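Local coordinates for protein thiol-activated cytolysin (Desulfobulbus propionicus, PDB 6NAL) that probably binds target membranes, oligomerises and inserts a beta-barrel pore, as toxins of the cholesterol-dependent cytolysin family do, at residues 312-315 against 316-319; 256-259 against 260-264; 306-309 against 310-313. All coordinates share one frame; numbering follows the deposited sequence.

Interaction 1. Residues 312-315 against 316-319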
ATOM      1  N   VAL A 312     -16.153 -29.405  -9.148  1.00 48.56           N
ATOM      2  CA  VAL A 312     -16.844 -28.224  -8.625  1.00 48.88           C
ATOM      3  C   VAL A 312     -18.278 -28.574  -8.228  1.00 48.99           C
ATOM      4  O   VAL A 312     -18.755 -28.228  -7.137  1.00 45.43           O
ATOM      5  CB  VAL A 312     -16.805 -27.085  -9.671  1.00 54.09           C
ATOM      6  CG1 VAL A 312     -17.444 -25.819  -9.116  1.00 42.55           C
ATOM      7  CG2 VAL A 312     -15.368 -26.808 -10.129  1.00 54.77           C
ATOM      8  N   GLN A 313     -19.003 -29.247  -9.108  1.00 46.19           N
ATOM      9  CA  GLN A 313     -20.358 -29.620  -8.734  1.00 48.24           C
ATOM     10  C   GLN A 313     -20.381 -30.691  -7.623  1.00 45.79           C
ATOM     11  O   GLN A 313     -21.303 -30.722  -6.792  1.00 43.95           O
ATOM     12  CB  GLN A 313     -21.103 -30.054 -10.002  1.00 52.25           C
ATOM     13  CG  GLN A 313     -22.497 -30.632  -9.725  1.00 57.34           C
ATOM     14  CD  GLN A 313     -23.114 -31.334 -10.942  1.00 68.67           C
ATOM     15  OE1 GLN A 313     -23.560 -32.474 -10.802  1.00 65.17           O
ATOM     16  NE2 GLN A 313     -23.087 -30.688 -12.138  1.00 61.80           N
ATOM     17  N   LYS A 314     -19.385 -31.573  -7.548  1.00 50.11           N
ATOM     18  CA  LYS A 314     -19.372 -32.443  -6.379  1.00 49.08           C
ATOM     19  C   LYS A 314     -19.166 -31.639  -5.098  1.00 41.93           C
ATOM     20  O   LYS A 314     -19.699 -31.998  -4.047  1.00 50.61           O
ATOM     21  CB  LYS A 314     -18.298 -33.532  -6.482  1.00 55.57           C
ATOM     22  CG  LYS A 314     -18.336 -34.471  -5.233  1.00 53.85           C
ATOM     23  CD  LYS A 314     -17.850 -35.902  -5.472  1.00 60.21           C
ATOM     24  CE  LYS A 314     -16.337 -35.976  -5.635  1.00 66.06           C
ATOM     25  NZ  LYS A 314     -15.939 -36.963  -6.712  1.00 67.96           N
ATOM     26  N   ILE A 315     -18.403 -30.551  -5.142  1.00 42.64           N
ATOM     27  CA  ILE A 315     -18.177 -29.789  -3.908  1.00 43.87           C
ATOM     28  C   ILE A 315     -19.445 -29.072  -3.485  1.00 41.49           C
ATOM     29  O   ILE A 315     -19.839 -29.096  -2.309  1.00 56.81           O
ATOM     30  CB  ILE A 315     -17.000 -28.811  -4.069  1.00 40.60           C
ATOM     31  CG1 ILE A 315     -15.702 -29.616  -4.133  1.00 40.06           C
ATOM     32  CG2 ILE A 315     -17.004 -27.860  -2.918  1.00 49.54           C
ATOM     33  CD1 ILE A 315     -14.498 -28.846  -4.338  1.00 47.99           C
ATOM     34  N   ASN A 316     -20.113 -28.432  -4.442  1.00 46.44           N
ATOM     35  CA  ASN A 316     -21.309 -27.663  -4.132  1.00 48.51           C
ATOM     36  C   ASN A 316     -22.385 -28.557  -3.623  1.00 41.33           C
ATOM     37  O   ASN A 316     -23.220 -28.149  -2.824  1.00 45.18           O
ATOM     38  CB  ASN A 316     -21.803 -26.927  -5.365  1.00 43.70           C
ATOM     39  CG  ASN A 316     -20.970 -25.720  -5.623  1.00 38.73           C
ATOM     40  OD1 ASN A 316     -20.541 -25.072  -4.667  1.00 41.10           O
ATOM     41  ND2 ASN A 316     -20.692 -25.429  -6.874  1.00 37.42           N
ATOM     42  N   ARG A 317     -22.368 -29.789  -4.053  1.00 48.66           N
ATOM     43  CA  ARG A 317     -23.353 -30.707  -3.535  1.00 56.47           C
ATOM     44  C   ARG A 317     -23.073 -31.080  -2.102  1.00 50.05           C
ATOM     45  O   ARG A 317     -23.987 -31.082  -1.265  1.00 48.55           O
ATOM     46  CB  ARG A 317     -23.391 -31.943  -4.391  1.00 62.21           C
ATOM     47  CG  ARG A 317     -24.836 -32.690  -4.217  1.00 82.83           C
ATOM     48  CD  ARG A 317     -24.602 -33.868  -5.104  1.00 91.61           C
ATOM     49  NE  ARG A 317     -23.781 -33.531  -6.309  1.00 97.92           N
ATOM     50  CZ  ARG A 317     -22.754 -34.184  -6.816  1.00103.50           C
ATOM     51  NH1 ARG A 317     -22.533 -35.384  -6.385  1.00102.64           N
ATOM     52  NH2 ARG A 317     -22.135 -33.551  -7.824  1.00102.06           N
ATOM     53  N   ILE A 318     -21.823 -31.486  -1.822  1.00 51.96           N
ATOM     54  CA  ILE A 318     -21.412 -31.705  -0.445  1.00 44.21           C
ATOM     55  C   ILE A 318     -21.815 -30.533   0.428  1.00 56.67           C
ATOM     56  O   ILE A 318     -22.226 -30.726   1.572  1.00 50.80           O
ATOM     57  CB  ILE A 318     -19.903 -31.950  -0.351  1.00 49.18           C
ATOM     58  CG1 ILE A 318     -19.506 -33.245  -1.046  1.00 44.44           C
ATOM     59  CG2 ILE A 318     -19.540 -31.978   1.121  1.00 58.74           C
ATOM     60  CD1 ILE A 318     -18.057 -33.199  -1.543  1.00 54.68           C
ATOM     61  N   ILE A 319     -21.692 -29.292  -0.081  1.00 57.47           N
ATOM     62  CA  ILE A 319     -21.942 -28.119   0.763  1.00 52.88           C
ATOM     63  C   ILE A 319     -23.430 -27.924   1.010  1.00 51.60           C
ATOM     64  O   ILE A 319     -23.827 -27.383   2.045  1.00 62.61           O
ATOM     65  CB  ILE A 319     -21.349 -26.840   0.132  1.00 47.17           C
ATOM     66  CG1 ILE A 319     -19.842 -26.851   0.174  1.00 42.60           C
ATOM     67  CG2 ILE A 319     -21.847 -25.584   0.828  1.00 47.29           C
ATOM     68  CD1 ILE A 319     -19.241 -25.794  -0.690  1.00 50.70           C
TER
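With CG1 of Ile315 beside its backbone N (chi1 -71°), CG2 takes the position anti to that N; the Ile319 chain runs out extended, and CG2 of Ile315 meets the CD1 tip of Ile319 at 3.8 Å, one helical turn on. The same spacing of four residues recurs one position back, at Lys314 and Ile318: CD1 of Ile318 lies 3.9 Å from CG of Lys314, the aliphatic root of the lysine touching the end of the isoleucine. Arg317 behaves differently. Its chain is bent at chi3 (-36°), which folds the guanidinium back along the helix instead of letting it reach outward. Lys314 CA then sits over one face of the group, 3.3 Å from NH2, while CG of Gln313 comes to its edge, in plane, 3.5 Å from NH2. The Gln313 amide stands steeply to it, the two planes 75° apart. Gln313, Lys314 and Arg317 all touch crystal neighbours, so this polar side may owe some of its shape to packing. Beneath the side chains runs regular alpha-helical bonding, from Asn316 N to Val312 O (3.0 Å) through Ile319 N to Ile315 O (2.9 Å). Val312 and Asn316 lie alongside each other, and OD1 of Asn316 accepts from Leu270 N. Helix 309-320 thus lays its apolar side on the sheet: Ile315 packs on Val289 and Ile291 and Ile318 on Val293 of strand 287-294, with Val312 and Ile315 against Leu270 of strand 269-270.

Interaction 2. Residues 256-259 against 260-264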
ATOM      1  N   GLU A 256      -2.178 -14.140  -4.321  1.00 48.77           N
ATOM      2  CA  GLU A 256      -2.817 -14.694  -5.506  1.00 52.44           C
ATOM      3  C   GLU A 256      -3.711 -15.880  -5.138  1.00 44.57           C
ATOM      4  O   GLU A 256      -4.782 -16.045  -5.727  1.00 41.96           O
ATOM      5  CB  GLU A 256      -1.755 -15.082  -6.551  1.00 49.47           C
ATOM      6  CG  GLU A 256      -2.184 -14.793  -7.998  1.00 73.12           C
ATOM      7  CD  GLU A 256      -1.027 -14.350  -8.900  1.00 82.08           C
ATOM      8  OE1 GLU A 256       0.087 -14.905  -8.715  1.00 73.68           O
ATOM      9  OE2 GLU A 256      -1.233 -13.459  -9.781  1.00 75.33           O
ATOM     10  N   LEU A 257      -3.319 -16.695  -4.154  1.00 37.53           N
ATOM     11  CA  LEU A 257      -4.237 -17.730  -3.668  1.00 46.60           C
ATOM     12  C   LEU A 257      -5.528 -17.101  -3.133  1.00 40.74           C
ATOM     13  O   LEU A 257      -6.628 -17.443  -3.576  1.00 47.22           O
ATOM     14  CB  LEU A 257      -3.549 -18.592  -2.601  1.00 42.61           C
ATOM     15  CG  LEU A 257      -4.346 -19.788  -2.060  1.00 44.62           C
ATOM     16  CD1 LEU A 257      -4.646 -20.793  -3.166  1.00 51.75           C
ATOM     17  CD2 LEU A 257      -3.623 -20.487  -0.972  1.00 43.86           C
ATOM     18  N   GLU A 258      -5.414 -16.123  -2.231  1.00 43.20           N
ATOM     19  CA  GLU A 258      -6.609 -15.499  -1.660  1.00 38.11           C
ATOM     20  C   GLU A 258      -7.477 -14.857  -2.737  1.00 49.27           C
ATOM     21  O   GLU A 258      -8.708 -14.977  -2.704  1.00 52.74           O
ATOM     22  CB  GLU A 258      -6.192 -14.481  -0.587  1.00 41.57           C
ATOM     23  CG  GLU A 258      -7.342 -13.660   0.025  1.00 47.78           C
ATOM     24  CD  GLU A 258      -6.973 -12.970   1.344  1.00 61.25           C
ATOM     25  OE1 GLU A 258      -5.868 -12.372   1.422  1.00 70.45           O
ATOM     26  OE2 GLU A 258      -7.797 -13.016   2.296  1.00 64.40           O
ATOM     27  N   THR A 259      -6.866 -14.172  -3.710  1.00 42.31           N
ATOM     28  CA  THR A 259      -7.678 -13.528  -4.734  1.00 47.89           C
ATOM     29  C   THR A 259      -8.408 -14.539  -5.616  1.00 40.38           C
ATOM     30  O   THR A 259      -9.536 -14.285  -6.039  1.00 40.23           O
ATOM     31  CB  THR A 259      -6.814 -12.623  -5.612  1.00 41.67           C
ATOM     32  OG1 THR A 259      -6.157 -11.669  -4.777  1.00 50.64           O
ATOM     33  CG2 THR A 259      -7.697 -11.906  -6.682  1.00 40.66           C
ATOM     34  N   THR A 260      -7.733 -15.623  -6.000  1.00 37.65           N
ATOM     35  CA  THR A 260      -8.351 -16.624  -6.859  1.00 47.55           C
ATOM     36  C   THR A 260      -9.535 -17.280  -6.153  1.00 51.73           C
ATOM     37  O   THR A 260     -10.633 -17.376  -6.715  1.00 47.56           O
ATOM     38  CB  THR A 260      -7.290 -17.656  -7.286  1.00 46.27           C
ATOM     39  OG1 THR A 260      -6.128 -16.970  -7.768  1.00 53.89           O
ATOM     40  CG2 THR A 260      -7.826 -18.507  -8.449  1.00 60.46           C
ATOM     41  N   ILE A 261      -9.325 -17.723  -4.909  1.00 44.84           N
ATOM     42  CA  ILE A 261     -10.398 -18.348  -4.150  1.00 42.78           C
ATOM     43  C   ILE A 261     -11.511 -17.351  -3.850  1.00 50.57           C
ATOM     44  O   ILE A 261     -12.683 -17.738  -3.726  1.00 50.90           O
ATOM     45  CB  ILE A 261      -9.875 -18.943  -2.822  1.00 42.52           C
ATOM     46  CG1 ILE A 261      -8.758 -19.943  -3.021  1.00 40.29           C
ATOM     47  CG2 ILE A 261     -11.038 -19.615  -2.018  1.00 42.76           C
ATOM     48  CD1 ILE A 261      -9.083 -20.916  -4.097  1.00 49.54           C
ATOM     49  N   LYS A 262     -11.166 -16.089  -3.582  1.00 47.64           N
ATOM     50  CA  LYS A 262     -12.215 -15.145  -3.194  1.00 54.40           C
ATOM     51  C   LYS A 262     -13.135 -14.840  -4.362  1.00 52.11           C
ATOM     52  O   LYS A 262     -14.257 -14.379  -4.152  1.00 56.44           O
ATOM     53  CB  LYS A 262     -11.618 -13.844  -2.642  1.00 51.74           C
ATOM     54  CG  LYS A 262     -11.368 -13.855  -1.135  1.00 53.24           C
ATOM     55  CD  LYS A 262     -11.865 -12.599  -0.440  1.00 61.09           C
ATOM     56  CE  LYS A 262     -11.752 -12.699   1.083  1.00 75.24           C
ATOM     57  NZ  LYS A 262     -10.333 -12.593   1.597  1.00 83.29           N
ATOM     58  N   GLY A 263     -12.709 -15.146  -5.572  1.00 42.93           N
ATOM     59  CA  GLY A 263     -13.526 -14.826  -6.714  1.00 60.99           C
ATOM     60  C   GLY A 263     -14.254 -16.034  -7.256  1.00 58.71           C
ATOM     61  O   GLY A 263     -15.178 -15.920  -8.069  1.00 59.37           O
ATOM     62  N   THR A 264     -13.835 -17.212  -6.820  1.00 55.15           N
ATOM     63  CA  THR A 264     -14.475 -18.436  -7.267  1.00 57.69           C
ATOM     64  C   THR A 264     -15.207 -19.165  -6.153  1.00 54.09           C
ATOM     65  O   THR A 264     -15.937 -20.118  -6.456  1.00 56.64           O
ATOM     66  CB  THR A 264     -13.462 -19.403  -7.916  1.00 62.08           C
ATOM     67  OG1 THR A 264     -12.523 -19.859  -6.944  1.00 69.38           O
ATOM     68  CG2 THR A 264     -12.696 -18.736  -9.049  1.00 62.11           C
TER
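A salt bridge between Glu258 and Lys262 and a threonine side-chain bond from Thr260 to Glu256 brace successive turns of helix 254-264, which follows strand 232-250 in the chain and packs on it and on strand 287-294, consistent with part of the second helical region that unfolds into a membrane hairpin in this family. Glu258 and Lys262 run side by side and point the same way; bends at chi2 and chi4 of the lysine bring NZ 2.7 Å from OE2. On another side of the helix, OG1 of Thr260 stands beside its own backbone N (chi1 -49°) and gives a short bond of 2.6 Å to Glu256 O. Thr260 N reaches the same oxygen at 3.0 Å from the opposite face of the carbonyl plane, so two donors grip it and the buried hydroxyl is satisfied within the helix. Toward the C-terminal end the bonding slackens: Gly263 N to Thr259 O is weak at 3.3 Å, whereas Thr264 OG1 donates to Thr260 O at 3.1 Å. Leu257 and Ile261 press on Tyr189 of strand 187-202 and Ile287 of strand 287-294, Ile261 also on Phe248 of strand 232-250, while Thr260 faces Leu280 and Leu284 of helix 279-284.

Interaction 3. Residues 306-309 against 310-313; sequences LNSM and DDVQ
Ser308 caps the N terminus of helix 309-320: its OG accepts from Asp311 N at 2.8 Å in a fairly straight bond (158° at the hydrogen) and, more weakly and at a sharper angle, from Asp310 N at 3.0 Å. The hydroxyl is carried there by a chi1 of 150°, which turns OG away from the backbone N of Ser308 and over the amides of the first turn. The carbonyl of the same residue starts the main-chain pattern, taking Val312 N at 3.2 Å and, weakly, Asp311 N; Gln313 N follows by bonding to Met309 O at 3.2 Å. CG2 of Val312 lies against main-chain oxygens, 3.1 Å from Ser308 O, a tight approach, and 3.9 Å from Leu306 O. CB of Asp311 lies 3.5 Å from Ser308 OG, but its carboxylate turns to the preceding strand, OD2 accepting from Ser305 N at the end of strand 299-305. A second shell holds the connection in place. Ser305 OG takes Asn307 N, and Asn307 ND2 reaches back to Lys281 O in helix 279-284. Leu306 packs on Ile272 and on Ile287 and Val289 of strand 287-294, and Val312 shares Ile272. One serine therefore uses both its oxygens: OG serves the amides of Asp310 and Asp311, which lack an earlier helical carbonyl, while Ser308 O takes Val312 N in the regular pattern. The carboxylates of Asp310 and Asp311 near this end would probably also interact favourably with the helix dipole.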
ATOM      1  N   LEU A 306     -10.066 -27.680  -9.205  1.00 55.84           N
ATOM      2  CA  LEU A 306     -11.064 -26.719  -9.617  1.00 59.43           C
ATOM      3  C   LEU A 306     -11.117 -26.500 -11.121  1.00 61.83           C
ATOM      4  O   LEU A 306     -11.961 -25.726 -11.575  1.00 66.11           O
ATOM      5  CB  LEU A 306     -10.788 -25.398  -8.933  1.00 68.28           C
ATOM      6  CG  LEU A 306     -10.501 -25.598  -7.451  1.00 64.94           C
ATOM      7  CD1 LEU A 306      -9.020 -25.381  -7.169  1.00 71.23           C
ATOM      8  CD2 LEU A 306     -11.374 -24.637  -6.687  1.00 60.83           C
ATOM      9  N   ASN A 307     -10.235 -27.108 -11.906  1.00 58.00           N
ATOM     10  CA  ASN A 307     -10.454 -27.060 -13.348  1.00 66.71           C
ATOM     11  C   ASN A 307     -11.725 -27.814 -13.709  1.00 68.09           C
ATOM     12  O   ASN A 307     -12.604 -27.281 -14.399  1.00 83.28           O
ATOM     13  CB  ASN A 307      -9.259 -27.638 -14.090  1.00 65.68           C
ATOM     14  CG  ASN A 307      -8.076 -26.693 -14.091  1.00 77.54           C
ATOM     15  OD1 ASN A 307      -6.921 -27.127 -14.026  1.00 77.15           O
ATOM     16  ND2 ASN A 307      -8.357 -25.386 -14.149  1.00 63.32           N
ATOM     17  N   SER A 308     -11.850 -29.040 -13.205  1.00 64.01           N
ATOM     18  CA  SER A 308     -12.958 -29.933 -13.528  1.00 62.66           C
ATOM     19  C   SER A 308     -14.297 -29.366 -13.082  1.00 65.98           C
ATOM     20  O   SER A 308     -14.536 -29.167 -11.887  1.00 70.09           O
ATOM     21  CB  SER A 308     -12.702 -31.281 -12.855  1.00 68.79           C
ATOM     22  OG  SER A 308     -13.913 -31.944 -12.531  1.00 73.04           O
HETATM   23  N   MSE A 309     -15.182 -29.146 -14.041  1.00 63.60           N
HETATM   24  CA  MSE A 309     -16.565 -28.837 -13.725  1.00 69.61           C
HETATM   25  C   MSE A 309     -17.267 -29.889 -12.840  1.00 65.64           C
HETATM   26  O   MSE A 309     -18.247 -29.591 -12.170  1.00 66.83           O
HETATM   27  CB  MSE A 309     -17.396 -28.691 -15.011  1.00 72.02           C
HETATM   28  CG  MSE A 309     -16.900 -27.687 -16.013  1.00 90.15           C
HETATM   29 SE   MSE A 309     -18.055 -27.613 -17.596  0.45107.63          SE
HETATM   30  CE  MSE A 309     -19.570 -28.746 -17.011  1.00 88.10           C
ATOM     31  N   ASP A 310     -16.826 -31.138 -12.872  1.00 62.35           N
ATOM     32  CA  ASP A 310     -17.534 -32.168 -12.110  1.00 68.18           C
ATOM     33  C   ASP A 310     -17.002 -32.333 -10.704  1.00 55.86           C
ATOM     34  O   ASP A 310     -17.703 -32.911  -9.872  1.00 50.95           O
ATOM     35  CB  ASP A 310     -17.502 -33.499 -12.882  1.00 73.82           C
ATOM     36  CG  ASP A 310     -18.552 -33.511 -14.026  1.00 81.97           C
ATOM     37  OD1 ASP A 310     -18.313 -34.234 -15.030  1.00 79.00           O
ATOM     38  OD2 ASP A 310     -19.592 -32.768 -13.915  1.00 92.54           O
ATOM     39  N   ASP A 311     -15.765 -31.883 -10.438  1.00 70.03           N
ATOM     40  CA  ASP A 311     -15.304 -31.708  -9.064  1.00 57.38           C
ATOM     41  C   ASP A 311     -15.999 -30.507  -8.407  1.00 52.35           C
ATOM     42  O   ASP A 311     -16.430 -30.583  -7.246  1.00 47.49           O
ATOM     43  CB  ASP A 311     -13.777 -31.550  -9.049  1.00 65.61           C
ATOM     44  CG  ASP A 311     -13.029 -32.892  -9.078  1.00 71.49           C
ATOM     45  OD1 ASP A 311     -13.673 -33.959  -9.249  1.00 78.23           O
ATOM     46  OD2 ASP A 311     -11.780 -32.866  -8.935  1.00 63.29           O
ATOM     47  N   VAL A 312     -16.153 -29.405  -9.148  1.00 48.56           N
ATOM     48  CA  VAL A 312     -16.844 -28.224  -8.625  1.00 48.88           C
ATOM     49  C   VAL A 312     -18.278 -28.574  -8.228  1.00 48.99           C
ATOM     50  O   VAL A 312     -18.755 -28.228  -7.137  1.00 45.43           O
ATOM     51  CB  VAL A 312     -16.805 -27.085  -9.671  1.00 54.09           C
ATOM     52  CG1 VAL A 312     -17.444 -25.819  -9.116  1.00 42.55           C
ATOM     53  CG2 VAL A 312     -15.368 -26.808 -10.129  1.00 54.77           C
ATOM     54  N   GLN A 313     -19.003 -29.247  -9.108  1.00 46.19           N
ATOM     55  CA  GLN A 313     -20.358 -29.620  -8.734  1.00 48.24           C
ATOM     56  C   GLN A 313     -20.381 -30.691  -7.623  1.00 45.79           C
ATOM     57  O   GLN A 313     -21.303 -30.722  -6.792  1.00 43.95           O
ATOM     58  CB  GLN A 313     -21.103 -30.054 -10.002  1.00 52.25           C
ATOM     59  CG  GLN A 313     -22.497 -30.632  -9.725  1.00 57.34           C
ATOM     60  CD  GLN A 313     -23.114 -31.334 -10.942  1.00 68.67           C
ATOM     61  OE1 GLN A 313     -23.560 -32.474 -10.802  1.00 65.17           O
ATOM     62  NE2 GLN A 313     -23.087 -30.688 -12.138  1.00 61.80           N
TER

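How the interactions relate
From the N terminus the chain reaches interaction 2 first, in helix 254-264 after long strand 232-250. It passes helix 279-284 and strands 287-294 and 299-305 before interaction 3 starts helix 309-320, and interaction 1 carries that helix on, sharing Val312 and Gln313 with the cap. Each contact closes a single helical turn; none encloses or crosses another. Interactions 1 and 3 have centres 9 Å apart, whereas interaction 2 comes only within about 5 Å of interaction 3 at the nearest atoms, without touching. Strand 287-294 is common ground: Ile287 meets residues of 256-264 and Leu306, and Val289 meets Leu306 and Ile315.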